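Local coordinates for putative citrate lyase (Ralstonia eutropha, PDB 3QQW), which is a TIM-barrel protein of the HpcH/HpaI aldolase/citrate lyase family, probably a magnesium-dependent lyase that may cleave (S)-citramalyl-CoA, at residues I130-I133 against G134-K138; R194-G197 against Q198-A202; Q261-V264 against N265-P269. All coordinates share one frame; numbering follows the deposited sequence. Where two conformers were deposited one is given.

Contact 1 (I130-I133 against G134-K138)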
ATOM      1  N   ILE C 130      -0.041  19.054 -19.232  1.00 37.36           N
ATOM      2  CA  ILE C 130      -1.024  18.425 -20.128  1.00 38.62           C
ATOM      3  C   ILE C 130      -1.911  19.495 -20.800  1.00 43.69           C
ATOM      4  O   ILE C 130      -2.146  19.438 -22.024  1.00 44.14           O
ATOM      5  CB  ILE C 130      -1.861  17.358 -19.378  1.00 41.82           C
ATOM      6  CG1 ILE C 130      -1.024  16.117 -19.129  1.00 40.20           C
ATOM      7  CG2 ILE C 130      -3.162  17.016 -20.127  1.00 43.55           C
ATOM      8  CD1 ILE C 130      -1.633  15.254 -18.069  1.00 50.16           C
ATOM      9  N   ARG C 131      -2.364  20.470 -19.993  1.00 39.81           N
ATOM     10  CA  ARG C 131      -3.178  21.596 -20.427  0.50 41.67           C
ATOM     11  C   ARG C 131      -2.396  22.417 -21.476  1.00 47.30           C
ATOM     12  O   ARG C 131      -2.965  22.844 -22.478  1.00 50.51           O
ATOM     13  CB  ARG C 131      -3.540  22.432 -19.185  0.50 41.76           C
ATOM     14  CG  ARG C 131      -4.490  23.603 -19.384  0.50 50.80           C
ATOM     15  CD  ARG C 131      -5.019  24.077 -18.031  0.50 51.47           C
ATOM     16  NE  ARG C 131      -4.009  24.760 -17.205  0.50 41.87           N
ATOM     17  CZ  ARG C 131      -3.556  24.326 -16.028  0.50 43.94           C
ATOM     18  NH1 ARG C 131      -4.020  23.201 -15.502  0.50 29.49           N
ATOM     19  NH2 ARG C 131      -2.642  25.016 -15.370  0.50 27.19           N
ATOM     20  N   TYR C 132      -1.080  22.639 -21.223  1.00 41.23           N
ATOM     21  CA  TYR C 132      -0.236  23.419 -22.117  1.00 40.36           C
ATOM     22  C   TYR C 132      -0.037  22.683 -23.449  1.00 44.41           C
ATOM     23  O   TYR C 132      -0.178  23.308 -24.490  1.00 46.97           O
ATOM     24  CB  TYR C 132       1.114  23.777 -21.458  1.00 39.88           C
ATOM     25  CG  TYR C 132       1.908  24.757 -22.298  1.00 40.39           C
ATOM     26  CD1 TYR C 132       1.571  26.106 -22.328  1.00 43.45           C
ATOM     27  CD2 TYR C 132       2.940  24.321 -23.131  1.00 39.49           C
ATOM     28  CE1 TYR C 132       2.248  27.000 -23.151  1.00 43.87           C
ATOM     29  CE2 TYR C 132       3.636  25.209 -23.944  1.00 41.04           C
ATOM     30  CZ  TYR C 132       3.280  26.545 -23.960  1.00 52.25           C
ATOM     31  OH  TYR C 132       3.962  27.413 -24.768  1.00 57.07           O
ATOM     32  N   ILE C 133       0.249  21.370 -23.411  1.00 40.41           N
ATOM     33  CA  ILE C 133       0.405  20.494 -24.592  1.00 39.76           C
ATOM     34  C   ILE C 133      -0.892  20.548 -25.415  1.00 47.00           C
ATOM     35  O   ILE C 133      -0.805  20.744 -26.615  1.00 49.46           O
ATOM     36  CB  ILE C 133       0.793  19.036 -24.196  1.00 41.49           C
ATOM     37  CG1 ILE C 133       2.188  18.978 -23.516  1.00 41.37           C
ATOM     38  CG2 ILE C 133       0.753  18.080 -25.385  1.00 41.80           C
ATOM     39  CD1 ILE C 133       2.465  17.668 -22.745  1.00 44.29           C
ATOM     40  N   GLY C 134      -2.059  20.479 -24.749  1.00 43.85           N
ATOM     41  CA  GLY C 134      -3.378  20.566 -25.361  1.00 43.58           C
ATOM     42  C   GLY C 134      -3.577  21.855 -26.127  1.00 51.67           C
ATOM     43  O   GLY C 134      -4.041  21.832 -27.279  1.00 52.50           O
ATOM     44  N   ASP C 135      -3.190  22.997 -25.505  1.00 49.17           N
ATOM     45  CA  ASP C 135      -3.303  24.318 -26.120  1.00 50.42           C
ATOM     46  C   ASP C 135      -2.457  24.411 -27.384  1.00 49.96           C
ATOM     47  O   ASP C 135      -2.943  24.853 -28.433  1.00 49.58           O
ATOM     48  CB  ASP C 135      -2.885  25.419 -25.132  1.00 54.58           C
ATOM     49  CG  ASP C 135      -3.809  25.652 -23.962  1.00 69.31           C
ATOM     50  OD1 ASP C 135      -4.986  25.231 -24.044  1.00 71.88           O
ATOM     51  OD2 ASP C 135      -3.360  26.280 -22.972  1.00 74.72           O
ATOM     52  N   VAL C 136      -1.203  23.961 -27.293  1.00 45.55           N
ATOM     53  CA  VAL C 136      -0.243  23.972 -28.410  1.00 44.28           C
ATOM     54  C   VAL C 136      -0.728  22.990 -29.518  1.00 47.33           C
ATOM     55  O   VAL C 136      -0.707  23.356 -30.705  1.00 46.48           O
ATOM     56  CB  VAL C 136       1.219  23.699 -27.938  1.00 44.52           C
ATOM     57  CG1 VAL C 136       2.172  23.770 -29.118  1.00 43.40           C
ATOM     58  CG2 VAL C 136       1.651  24.707 -26.862  1.00 44.66           C
ATOM     59  N   ALA C 137      -1.212  21.772 -29.116  1.00 43.14           N
ATOM     60  CA  ALA C 137      -1.711  20.767 -30.071  1.00 43.53           C
ATOM     61  C   ALA C 137      -2.868  21.308 -30.922  1.00 49.69           C
ATOM     62  O   ALA C 137      -2.786  21.260 -32.146  1.00 50.70           O
ATOM     63  CB  ALA C 137      -2.131  19.503 -29.347  1.00 43.53           C
ATOM     64  N   LYS C 138      -3.892  21.900 -30.278  1.00 47.34           N
ATOM     65  CA  LYS C 138      -5.045  22.498 -30.950  1.00 48.39           C
ATOM     66  C   LYS C 138      -4.600  23.662 -31.872  1.00 54.91           C
ATOM     67  O   LYS C 138      -5.025  23.681 -33.032  1.00 57.54           O
ATOM     68  CB  LYS C 138      -6.105  22.946 -29.926  1.00 50.23           C
TER
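Tyr132 carries its ring anti to the backbone nitrogen (chi1 -171°), which lays it along the helix toward Val136, one turn on. Val136 completes the pair by placing CG1 anti to its own nitrogen (chi1 -178°) and CG2 beside that nitrogen, so CG2 is the branch that meets the ring. This methyl sits over one face of the phenol, 4.0 Å from the ring centroid and 27° off the ring normal, which meets the geometry of a CH-pi contact. It is displaced toward the hydroxyl half: the shortest approach is 3.6 Å, from Val136 CG2 to Tyr132 CE2. The same methyl also lies 3.3 Å from Tyr132 O, beside the carbonyl that accepts Val136 N at 3.1 Å. Main chain and side chains thus join the same two residues.

Four successive i to i+4 bonds carry the helix through here, from Gly134 N to Ile130 O on to Ala137 N to Ile133 O, the latter at 2.7 Å and nearly in line with its carbonyl. Asp135 CG lies 3.3 Å from Arg131 O, the carbonyl that accepts Asp135 N.

Helix 123-139 is the crossover between barrel strands 115-117 and 148-152. Ile133 and Ala137 pack on Val146, whereas Tyr132 and Val136 turn to the neighbouring helix 97-107. There the Tyr132 hydroxyl is hydrogen-bonded to Asp102, Arg98 makes a cation-pi contact with the ring, and Trp97 meets it nearly perpendicularly.

The phenol is therefore held in two chemically different ways: a methyl packs over one face, while the bond to Asp102 tethers the hydroxyl and probably makes the ring more electron-rich toward Arg98.

Contact 2 (R194-G197 against Q198-A202)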
ATOM      1  N   ARG C 194      19.219  -2.123  -8.616  1.00 63.38           N
ATOM      2  CA  ARG C 194      19.431  -3.206  -9.574  1.00 62.49           C
ATOM      3  C   ARG C 194      18.676  -4.438  -9.110  1.00 60.68           C
ATOM      4  O   ARG C 194      18.146  -4.457  -8.002  1.00 58.69           O
ATOM      5  CB  ARG C 194      20.936  -3.496  -9.788  1.00 65.37           C
ATOM      6  CG  ARG C 194      21.719  -3.728  -8.514  1.00 72.64           C
ATOM      7  CD  ARG C 194      23.205  -3.852  -8.747  1.00 81.08           C
ATOM      8  NE  ARG C 194      23.873  -4.248  -7.511  1.00 97.68           N
ATOM      9  CZ  ARG C 194      24.654  -3.455  -6.782  1.00114.33           C
ATOM     10  NH1 ARG C 194      24.898  -2.205  -7.172  1.00 97.23           N
ATOM     11  NH2 ARG C 194      25.207  -3.907  -5.661  1.00100.38           N
ATOM     12  N   SER C 195      18.577  -5.438  -9.979  1.00 55.58           N
ATOM     13  CA  SER C 195      17.892  -6.686  -9.665  1.00 54.81           C
ATOM     14  C   SER C 195      18.761  -7.564  -8.755  1.00 59.74           C
ATOM     15  O   SER C 195      19.988  -7.538  -8.891  1.00 60.53           O
ATOM     16  CB  SER C 195      17.530  -7.425 -10.946  1.00 55.41           C
ATOM     17  OG  SER C 195      16.589  -6.657 -11.672  1.00 51.73           O
ATOM     18  N   PRO C 196      18.171  -8.298  -7.779  1.00 55.31           N
ATOM     19  CA  PRO C 196      16.731  -8.448  -7.473  1.00 53.27           C
ATOM     20  C   PRO C 196      16.132  -7.380  -6.514  1.00 55.58           C
ATOM     21  O   PRO C 196      14.916  -7.375  -6.298  1.00 54.06           O
ATOM     22  CB  PRO C 196      16.684  -9.847  -6.833  1.00 56.19           C
ATOM     23  CG  PRO C 196      17.993  -9.978  -6.126  1.00 61.31           C
ATOM     24  CD  PRO C 196      18.996  -9.144  -6.892  1.00 57.37           C
ATOM     25  N   GLY C 197      16.964  -6.495  -5.959  1.00 51.48           N
ATOM     26  CA  GLY C 197      16.542  -5.458  -5.013  1.00 50.33           C
ATOM     27  C   GLY C 197      15.451  -4.510  -5.477  1.00 53.96           C
ATOM     28  O   GLY C 197      14.587  -4.118  -4.685  1.00 55.92           O
ATOM     29  N   GLN C 198      15.466  -4.136  -6.756  1.00 46.46           N
ATOM     30  CA  GLN C 198      14.476  -3.218  -7.334  1.00 42.96           C
ATOM     31  C   GLN C 198      13.084  -3.853  -7.416  1.00 43.37           C
ATOM     32  O   GLN C 198      12.095  -3.140  -7.650  1.00 39.29           O
ATOM     33  CB  GLN C 198      14.926  -2.731  -8.710  1.00 43.50           C
ATOM     34  CG  GLN C 198      15.205  -3.838  -9.730  1.00 37.35           C
ATOM     35  CD  GLN C 198      14.833  -3.359 -11.116  1.00 50.11           C
ATOM     36  OE1 GLN C 198      14.007  -2.447 -11.309  1.00 39.33           O
ATOM     37  NE2 GLN C 198      15.449  -3.940 -12.109  1.00 40.08           N
ATOM     38  N   PHE C 199      13.010  -5.182  -7.175  1.00 39.75           N
ATOM     39  CA  PHE C 199      11.765  -5.943  -7.179  1.00 38.42           C
ATOM     40  C   PHE C 199      11.413  -6.442  -5.782  1.00 45.32           C
ATOM     41  O   PHE C 199      10.387  -7.117  -5.623  1.00 45.72           O
ATOM     42  CB  PHE C 199      11.903  -7.139  -8.128  1.00 40.63           C
ATOM     43  CG  PHE C 199      12.069  -6.790  -9.587  1.00 41.81           C
ATOM     44  CD1 PHE C 199      11.046  -6.150 -10.290  1.00 43.17           C
ATOM     45  CD2 PHE C 199      13.202  -7.189 -10.290  1.00 43.04           C
ATOM     46  CE1 PHE C 199      11.197  -5.852 -11.655  1.00 43.39           C
ATOM     47  CE2 PHE C 199      13.335  -6.907 -11.654  1.00 44.57           C
ATOM     48  CZ  PHE C 199      12.347  -6.231 -12.324  1.00 40.70           C
ATOM     49  N   GLU C 200      12.263  -6.133  -4.773  1.00 44.90           N
ATOM     50  CA  GLU C 200      12.141  -6.683  -3.420  1.00 47.23           C
ATOM     51  C   GLU C 200      12.217  -5.660  -2.273  1.00 52.45           C
ATOM     52  O   GLU C 200      11.618  -5.920  -1.224  1.00 54.58           O
ATOM     53  CB  GLU C 200      13.200  -7.764  -3.199  1.00 50.63           C
ATOM     54  CG  GLU C 200      12.901  -9.018  -4.012  1.00 63.42           C
ATOM     55  CD  GLU C 200      14.048  -9.980  -4.248  1.00 82.48           C
ATOM     56  OE1 GLU C 200      15.088  -9.871  -3.556  1.00 80.89           O
ATOM     57  OE2 GLU C 200      13.891 -10.868  -5.114  1.00 75.36           O
ATOM     58  N   HIS C 201      12.929  -4.529  -2.443  1.00 46.80           N
ATOM     59  CA  HIS C 201      12.997  -3.490  -1.405  1.00 45.52           C
ATOM     60  C   HIS C 201      11.573  -2.975  -1.159  1.00 46.73           C
ATOM     61  O   HIS C 201      10.873  -2.626  -2.114  1.00 45.73           O
ATOM     62  CB  HIS C 201      13.955  -2.354  -1.813  1.00 45.77           C
ATOM     63  CG  HIS C 201      14.201  -1.343  -0.736  1.00 49.34           C
ATOM     64  ND1 HIS C 201      13.270  -0.350  -0.429  1.00 49.97           N
ATOM     65  CD2 HIS C 201      15.267  -1.206   0.082  1.00 53.20           C
ATOM     66  CE1 HIS C 201      13.802   0.349   0.563  1.00 50.56           C
ATOM     67  NE2 HIS C 201      15.000  -0.127   0.908  1.00 53.08           N
ATOM     68  N   ALA C 202      11.143  -2.984   0.105  1.00 42.51           N
ATOM     69  CA  ALA C 202       9.795  -2.619   0.539  1.00 41.06           C
ATOM     70  C   ALA C 202       9.297  -1.301  -0.058  1.00 43.92           C
ATOM     71  O   ALA C 202       8.141  -1.243  -0.477  1.00 43.15           O
ATOM     72  CB  ALA C 202       9.749  -2.555   2.053  1.00 42.56           C
TER
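Gln198 reaches back from a short 3-10 turn to Ser195, within the loop that leads to helix 202-217 of the TIM barrel. Its CB lies 3.7 Å from Arg194 O. CG follows at 3.5 Å from that same Arg194 O, because chi1 of 57° sets it between the backbone nitrogen and the carbonyl carbon. At CD the amide passes over one face of the Phe199 ring, 3.9 Å above its plane and offset toward the rim. The tip then divides its work: NE2 donates to Ser195 OG at 3.0 Å, with an N-H...O angle of 152° and the hydroxyl somewhat tilted from the amide plane, while OE1 accepts from Asn225. Bonds at both ends fix which way round the amide lies.

Ser195 OG has a second polar partner in Asp239 of helix 233-247, so the hydroxyl joins the loop amide to that helix. Glu200 folds over Pro196, a residue preceded by a cis peptide bond, and brings OE2 within 3.4 Å of Pro196 CB; the charge itself is paired with Arg242 on helix 233-247. At the end of the loop, His201 N-caps helix 202-217 through ND1, which accepts from Leu203 N. The His201 side chain also packs on Asn245 of a second subunit, placing this end of the loop at a subunit interface.

The backbone turn is tight. Phe199 N bonds to Pro196 O, the 3-10 pattern, and Gln198 N to Arg194 O. Gly197 O takes two donors from different directions: His201 N arrives at 2.8 Å, tilted only slightly from the carbonyl plane, whereas Glu200 N at 3.1 Å stands 72° out of it.

Contact 3 (Q261-V264 against N265-P269)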
ATOM      1  N   GLN C 261      14.408  -6.767 -28.434  1.00 47.02           N
ATOM      2  CA  GLN C 261      13.851  -8.094 -28.637  1.00 48.52           C
ATOM      3  C   GLN C 261      13.630  -8.836 -27.297  1.00 52.42           C
ATOM      4  O   GLN C 261      12.502  -9.291 -27.112  1.00 52.26           O
ATOM      5  CB  GLN C 261      14.684  -8.913 -29.631  1.00 52.40           C
ATOM      6  CG  GLN C 261      13.833  -9.566 -30.731  1.00 72.58           C
ATOM      7  CD  GLN C 261      13.208  -8.584 -31.697  1.00 77.58           C
ATOM      8  OE1 GLN C 261      13.896  -7.886 -32.438  1.00 72.37           O
ATOM      9  NE2 GLN C 261      11.892  -8.525 -31.702  1.00 62.89           N
ATOM     10  N   PRO C 262      14.572  -8.881 -26.311  1.00 50.31           N
ATOM     11  CA  PRO C 262      14.257  -9.559 -25.026  1.00 50.36           C
ATOM     12  C   PRO C 262      13.048  -8.947 -24.295  1.00 51.89           C
ATOM     13  O   PRO C 262      12.259  -9.698 -23.723  1.00 52.36           O
ATOM     14  CB  PRO C 262      15.533  -9.380 -24.195  1.00 52.22           C
ATOM     15  CG  PRO C 262      16.600  -9.151 -25.186  1.00 57.33           C
ATOM     16  CD  PRO C 262      15.974  -8.416 -26.328  1.00 51.99           C
ATOM     17  N   ILE C 263      12.859  -7.609 -24.368  1.00 45.72           N
ATOM     18  CA  ILE C 263      11.720  -6.942 -23.720  1.00 43.68           C
ATOM     19  C   ILE C 263      10.427  -7.324 -24.448  1.00 49.19           C
ATOM     20  O   ILE C 263       9.478  -7.747 -23.781  1.00 50.40           O
ATOM     21  CB  ILE C 263      11.894  -5.409 -23.589  1.00 44.79           C
ATOM     22  CG1 ILE C 263      12.984  -5.064 -22.537  1.00 45.03           C
ATOM     23  CG2 ILE C 263      10.560  -4.722 -23.225  1.00 44.19           C
ATOM     24  CD1 ILE C 263      13.555  -3.638 -22.597  1.00 49.31           C
ATOM     25  N   VAL C 264      10.394  -7.203 -25.805  1.00 43.56           N
ATOM     26  CA  VAL C 264       9.216  -7.530 -26.613  1.00 42.68           C
ATOM     27  C   VAL C 264       8.791  -9.002 -26.371  1.00 50.69           C
ATOM     28  O   VAL C 264       7.629  -9.257 -26.058  1.00 49.11           O
ATOM     29  CB  VAL C 264       9.454  -7.219 -28.123  1.00 45.91           C
ATOM     30  CG1 VAL C 264       8.369  -7.828 -29.015  1.00 46.28           C
ATOM     31  CG2 VAL C 264       9.567  -5.708 -28.353  1.00 43.30           C
ATOM     32  N   ASN C 265       9.750  -9.944 -26.467  1.00 50.56           N
ATOM     33  CA  ASN C 265       9.491 -11.365 -26.308  1.00 52.59           C
ATOM     34  C   ASN C 265       9.017 -11.713 -24.900  1.00 55.46           C
ATOM     35  O   ASN C 265       8.103 -12.527 -24.765  1.00 56.87           O
ATOM     36  CB  ASN C 265      10.713 -12.194 -26.715  1.00 56.37           C
ATOM     37  CG  ASN C 265      10.931 -12.184 -28.222  1.00 93.66           C
ATOM     38  OD1 ASN C 265      11.986 -11.786 -28.720  1.00 98.48           O
ATOM     39  ND2 ASN C 265       9.921 -12.579 -28.999  1.00 82.90           N
ATOM     40  N   ALA C 266       9.569 -11.070 -23.865  1.00 49.46           N
ATOM     41  CA  ALA C 266       9.130 -11.326 -22.479  1.00 48.13           C
ATOM     42  C   ALA C 266       7.687 -10.846 -22.232  1.00 50.69           C
ATOM     43  O   ALA C 266       6.969 -11.436 -21.432  1.00 49.99           O
ATOM     44  CB  ALA C 266      10.066 -10.643 -21.507  1.00 47.59           C
HETATM   45  N   MSE C 267       7.268  -9.789 -22.951  1.00 46.35           N
HETATM   46  CA  MSE C 267       5.963  -9.150 -22.840  1.00 44.42           C
HETATM   47  C   MSE C 267       4.902  -9.776 -23.756  1.00 52.31           C
HETATM   48  O   MSE C 267       3.731  -9.471 -23.575  1.00 53.70           O
HETATM   49  CB  MSE C 267       6.164  -7.686 -23.199  1.00 44.19           C
HETATM   50  CG  MSE C 267       5.414  -6.724 -22.372  1.00 49.37           C
HETATM   51 SE   MSE C 267       5.905  -6.592 -20.572  0.75 54.94          SE
HETATM   52  CE  MSE C 267       7.518  -5.546 -20.649  1.00 52.05           C
ATOM     53  N   ARG C 268       5.298 -10.634 -24.723  1.00 50.71           N
ATOM     54  CA  ARG C 268       4.415 -11.296 -25.690  1.00 53.07           C
ATOM     55  C   ARG C 268       3.397 -12.245 -25.068  1.00 62.90           C
ATOM     56  O   ARG C 268       3.763 -13.005 -24.164  1.00 63.91           O
ATOM     57  CB  ARG C 268       5.243 -12.135 -26.681  1.00 54.26           C
ATOM     58  CG  ARG C 268       5.690 -11.363 -27.867  1.00 61.73           C
ATOM     59  CD  ARG C 268       6.488 -12.213 -28.807  1.00 68.92           C
ATOM     60  NE  ARG C 268       6.950 -11.404 -29.931  1.00 66.90           N
ATOM     61  CZ  ARG C 268       7.477 -11.899 -31.043  1.00 82.84           C
ATOM     62  NH1 ARG C 268       7.597 -13.214 -31.202  1.00 75.81           N
ATOM     63  NH2 ARG C 268       7.874 -11.085 -32.013  1.00 66.12           N
ATOM     64  N   PRO C 269       2.145 -12.310 -25.604  1.00 62.76           N
ATOM     65  CA  PRO C 269       1.203 -13.329 -25.103  1.00 64.46           C
ATOM     66  C   PRO C 269       1.610 -14.704 -25.634  1.00 73.28           C
ATOM     67  O   PRO C 269       2.276 -14.791 -26.677  1.00 73.61           O
ATOM     68  CB  PRO C 269      -0.169 -12.884 -25.648  1.00 66.27           C
ATOM     69  CG  PRO C 269       0.089 -11.733 -26.570  1.00 69.04           C
ATOM     70  CD  PRO C 269       1.565 -11.534 -26.726  1.00 63.68           C
TER
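Asn265 N donates to Gln261 O almost straight, at 2.9 Å and 173°, the next i to i+4 bond joins Ala266 N to Pro262 O, and the pattern then slackens: Met267 N, a selenomethionine nitrogen, reaches Ile263 O at 3.1 Å and 139° and also makes a weak bond to Val264 O. This sharing between an i-4 and an i-3 carbonyl comes just ahead of the extended backbone of Arg268 and Pro269.

The side chains separate into two groups. On the inner one, Ile263 and Met267 run side by side and point the same way, with Ile263 CG2 4.1 Å from Met267 CE. The Met267 chain bends at chi2 (67°) and again at chi3, which curls its terminal methyl back to that branch of Ile263. Both residues pack on Met252 of strand 251-254.

The second group centres on Val264. Its CG1 meets Arg268, whose chain is extended from CG to NE. Arg268 CG passes 3.4 Å from Val264 O, and Val264 CG1, which approaches the guanidinium obliquely, lies 4.0 Å from Arg268 NE. The extension carries NE on to a weak bond with Thr317 O, near the C-terminal helix, while the aliphatic part of Arg268 runs past Val264 O.

Ala266 faces Ala240 and Cys241 on helix 233-247, and Arg244 of that helix donates to Arg268 O. Val264 packs on Cys25 of strand 25-29, the strand that meets 251-254 at the closure of the sheet. The arrangement is that of an outer helix of a TIM barrel, following the eighth strand and packed where first and last strands join.

All three contacts lie in the shell around the barrel, and each is partly buried. Contacts 1 and 3 are helical turns on opposite sides of the chain's centre, about 33 Å apart between centres. Contact 1 rests on an aromatic face and a neighbouring helix; contact 3 is mostly apolar, apart from Arg268, with inward side chains on the strands. Contact 2 differs as a loop, farthest from the chain's centre at about 21 Å, and relies on amide, hydroxyl and carboxylate groups. It alone touches another subunit. Contacts 2 and 3 nevertheless share a neighbour, helix 233-247: 194-202 holds it through Asp239 and Arg242, 261-269 through Ala240, Cys241 and Arg244.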